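Side-chain contact in lipoprotein (Colwellia psychrerythraea, PDB 3O0Y), which is of unknown function but is probably a membrane-anchored lipoprotein of a family grouped with the MA-clan peptidases: residues Glu226-Val231 and Glu237-Leu242. Numbering follows the deposited sequence.
Sequences EKIEKV and EQKQSL
The flat groups that I228 and V231 offer to K239 are peptide carbonyls, and the lysine's CE touches both oxygens, coming at them from one side. It comes within 3.2 Å of I228 O, in front of that oxygen but tilted out of its peptide plane; from V231 O, where CE stands further off the plane, it is 3.1 Å away. I228 O is already taken by its own turn, accepting the backbone N of V231 at 3.0 Å, which closes the type I turn.

K239 gets there by leaving its helix with CG anti to the carbonyl carbon (chi1 -67°), running extended through CD and CE, then bending at the last torsion (chi4 142°). That sets NZ beside the carbonyls of the turn that follows helix 219-228, where the ammonium is likely to be favoured by the helix dipole. A water bridges onward: NZ donates to it at 2.7 Å, and it donates in turn to E229 O at 2.9 Å. L234 O of the connecting loop takes a weak bond from the same NZ, while the carboxylate of E229 stays at 5.3 Å from OE1 to NZ, not in contact, though the opposite charges probably attract weakly.

This is a helical hairpin: helix 219-228 turns back through a short loop into the long, roughly antiparallel helix 236-268. Shortening K239 to an alanine is likely to leave the bridging water without its ammonium partner and I228 CG1 without the methylene it packs on.

Nearer the helix backbones the contact is apolar. The side chains of I228 and K239 run alongside each other with opposite headings, CG1 4.1 Å from CG. I228 CD1 reaches L242 CD1 at 4.3 Å, and both side chains also pack on A164 of helix 161-172.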
ATOM      1  N   GLU A 226      18.157  19.626   6.325  1.00 13.14           N
ATOM      2  CA  GLU A 226      18.434  19.536   4.909  1.00 14.71           C
ATOM      3  C   GLU A 226      17.476  20.369   4.068  1.00 14.42           C
ATOM      4  O   GLU A 226      17.896  21.084   3.150  1.00 14.42           O
ATOM      5  CB  GLU A 226      18.425  18.089   4.408  1.00 15.72           C
ATOM      6  CG  GLU A 226      18.473  18.072   2.837  1.00 25.67           C
ATOM      7  CD  GLU A 226      18.940  16.759   2.172  1.00 40.17           C
ATOM      8  OE1 GLU A 226      19.269  15.767   2.893  1.00 47.28           O
ATOM      9  OE2 GLU A 226      18.973  16.738   0.905  1.00 45.45           O
ATOM     10  N   LYS A 227      16.202  20.363   4.433  1.00 11.78           N
ATOM     11  CA  LYS A 227      15.202  21.159   3.717  1.00 12.11           C
ATOM     12  C   LYS A 227      15.285  22.654   4.017  1.00 12.07           C
ATOM     13  O   LYS A 227      15.280  23.466   3.086  1.00 12.15           O
ATOM     14  CB  LYS A 227      13.814  20.588   4.012  1.00 11.01           C
ATOM     15  CG  LYS A 227      13.693  19.193   3.417  1.00 13.08           C
ATOM     16  CD  LYS A 227      12.255  18.643   3.385  1.00 12.81           C
ATOM     17  CE  LYS A 227      12.193  17.182   2.857  1.00 15.49           C
ATOM     18  NZ  LYS A 227      10.786  16.638   2.706  1.00 12.95           N
ATOM     19  N   ILE A 228      15.449  23.021   5.280  1.00  9.17           N
ATOM     20  CA  ILE A 228      15.432  24.447   5.620  1.00 10.51           C
ATOM     21  C   ILE A 228      16.669  25.175   5.041  1.00 12.18           C
ATOM     22  O   ILE A 228      16.605  26.350   4.738  1.00 11.72           O
ATOM     23  CB  ILE A 228      15.299  24.654   7.129  1.00  9.12           C
ATOM     24  CG1 ILE A 228      14.715  26.017   7.451  1.00 11.06           C
ATOM     25  CG2 ILE A 228      16.693  24.514   7.891  1.00 10.71           C
ATOM     26  CD1 ILE A 228      13.219  26.264   7.038  1.00 12.14           C
ATOM     27  N   GLU A 229      17.745  24.438   4.824  1.00 13.98           N
ATOM     28  CA  GLU A 229      18.988  24.999   4.221  1.00 16.09           C
ATOM     29  C   GLU A 229      18.727  25.606   2.875  1.00 16.32           C
ATOM     30  O   GLU A 229      19.383  26.600   2.507  1.00 14.95           O
ATOM     31  CB  GLU A 229      20.036  23.892   4.049  1.00 17.80           C
ATOM     32  CG  GLU A 229      21.371  24.355   3.462  1.00 24.93           C
ATOM     33  CD  GLU A 229      22.133  25.230   4.451  1.00 34.45           C
ATOM     34  OE1 GLU A 229      21.718  25.232   5.644  1.00 38.97           O
ATOM     35  OE2 GLU A 229      23.130  25.916   4.055  1.00 42.49           O
ATOM     36  N   LYS A 230      17.769  25.040   2.146  1.00 16.15           N
ATOM     37  CA  LYS A 230      17.455  25.485   0.777  1.00 16.41           C
ATOM     38  C   LYS A 230      16.622  26.753   0.718  1.00 16.83           C
ATOM     39  O   LYS A 230      16.405  27.294  -0.373  1.00 17.98           O
ATOM     40  CB  LYS A 230      16.735  24.374   0.025  1.00 17.34           C
ATOM     41  CG  LYS A 230      17.487  23.098  -0.009  1.00 20.40           C
ATOM     42  CD  LYS A 230      16.812  22.154  -0.971  1.00 26.68           C
ATOM     43  CE  LYS A 230      16.856  20.689  -0.579  1.00 34.14           C
ATOM     44  NZ  LYS A 230      18.126  20.014  -0.917  1.00 37.09           N
ATOM     45  N   VAL A 231      16.135  27.224   1.859  1.00 14.28           N
ATOM     46  CA  VAL A 231      15.171  28.318   1.862  1.00 14.19           C
ATOM     47  C   VAL A 231      15.869  29.696   1.892  1.00 17.13           C
ATOM     48  O   VAL A 231      16.281  30.230   2.960  1.00 13.91           O
ATOM     49  CB  VAL A 231      14.173  28.195   3.032  1.00 12.71           C
ATOM     50  CG1 VAL A 231      13.202  29.371   3.060  1.00 12.95           C
ATOM     51  CG2 VAL A 231      13.407  26.829   2.951  1.00 11.78           C
ATOM     52  N   GLU A 237      20.798  32.825  10.548  1.00  8.59           N
ATOM     53  CA  GLU A 237      20.401  32.847  11.973  1.00 10.21           C
ATOM     54  C   GLU A 237      18.940  32.373  12.166  1.00 10.50           C
ATOM     55  O   GLU A 237      18.607  31.672  13.144  1.00  9.77           O
ATOM     56  CB  GLU A 237      20.561  34.241  12.591  1.00 12.11           C
ATOM     57  CG  GLU A 237      22.024  34.726  12.605  1.00 15.92           C
ATOM     58  CD  GLU A 237      22.914  34.088  13.706  1.00 25.37           C
ATOM     59  OE1 GLU A 237      22.483  34.080  14.890  1.00 34.55           O
ATOM     60  OE2 GLU A 237      24.073  33.658  13.414  1.00 24.96           O
ATOM     61  N   GLN A 238      18.086  32.748  11.219  1.00 13.10           N
ATOM     62  CA  GLN A 238      16.662  32.427  11.321  1.00 12.38           C
ATOM     63  C   GLN A 238      16.497  30.938  11.133  1.00 11.83           C
ATOM     64  O   GLN A 238      15.693  30.305  11.826  1.00 11.91           O
ATOM     65  CB  GLN A 238      15.837  33.193  10.297  1.00 13.66           C
ATOM     66  CG  GLN A 238      15.594  34.660  10.626  1.00 14.56           C
ATOM     67  CD  GLN A 238      14.809  35.294   9.524  1.00 21.65           C
ATOM     68  OE1 GLN A 238      15.138  35.162   8.315  1.00 13.13           O
ATOM     69  NE2 GLN A 238      13.662  35.872   9.903  1.00 24.20           N
ATOM     70  N   LYS A 239      17.269  30.373  10.211  1.00  9.69           N
ATOM     71  CA  LYS A 239      17.298  28.903  10.013  1.00  9.68           C
ATOM     72  C   LYS A 239      17.780  28.193  11.266  1.00 10.89           C
ATOM     73  O   LYS A 239      17.157  27.191  11.702  1.00 12.55           O
ATOM     74  CB  LYS A 239      18.173  28.496   8.835  1.00  8.66           C
ATOM     75  CG  LYS A 239      17.667  28.918   7.484  1.00 11.08           C
ATOM     76  CD  LYS A 239      18.725  28.702   6.446  1.00 12.10           C
ATOM     77  CE  LYS A 239      18.253  29.027   5.070  1.00 15.75           C
ATOM     78  NZ  LYS A 239      19.210  29.655   4.243  1.00 17.89           N
ATOM     79  N   GLN A 240      18.821  28.726  11.917  1.00 11.79           N
ATOM     80  CA  GLN A 240      19.329  28.108  13.159  1.00 13.68           C
ATOM     81  C   GLN A 240      18.290  28.139  14.240  1.00 12.36           C
ATOM     82  O   GLN A 240      18.154  27.173  14.992  1.00 13.76           O
ATOM     83  CB  GLN A 240      20.643  28.783  13.673  1.00 14.39           C
ATOM     84  CG  GLN A 240      21.875  28.649  12.747  1.00 22.56           C
ATOM     85  CD  GLN A 240      23.137  29.523  13.182  1.00 30.13           C
ATOM     86  OE1 GLN A 240      23.036  30.499  13.972  1.00 33.43           O
ATOM     87  NE2 GLN A 240      24.319  29.163  12.643  1.00 35.70           N
ATOM     88  N   SER A 241      17.595  29.255  14.385  1.00 12.09           N
ATOM     89  CA  SER A 241      16.561  29.349  15.413  1.00 12.63           C
ATOM     90  C   SER A 241      15.443  28.324  15.192  1.00 13.66           C
ATOM     91  O   SER A 241      14.936  27.712  16.141  1.00 11.94           O
ATOM     92  CB  SER A 241      15.905  30.726  15.398  1.00 15.42           C
ATOM     93  OG  SER A 241      14.792  30.769  16.304  1.00 17.82           O
ATOM     94  N   LEU A 242      15.050  28.160  13.945  1.00 10.33           N
ATOM     95  CA  LEU A 242      13.999  27.129  13.667  1.00 11.41           C
ATOM     96  C   LEU A 242      14.496  25.683  13.967  1.00 11.73           C
ATOM     97  O   LEU A 242      13.771  24.888  14.560  1.00 12.92           O
ATOM     98  CB  LEU A 242      13.499  27.291  12.245  1.00 10.42           C
ATOM     99  CG  LEU A 242      12.675  28.549  11.938  1.00 10.30           C
ATOM    100  CD1 LEU A 242      12.647  28.864  10.433  1.00 10.33           C
ATOM    101  CD2 LEU A 242      11.284  28.429  12.446  1.00 10.91           C
TER
HETATM  102  O   HOH W   1      19.317  29.390   1.573  1.00 30.02           O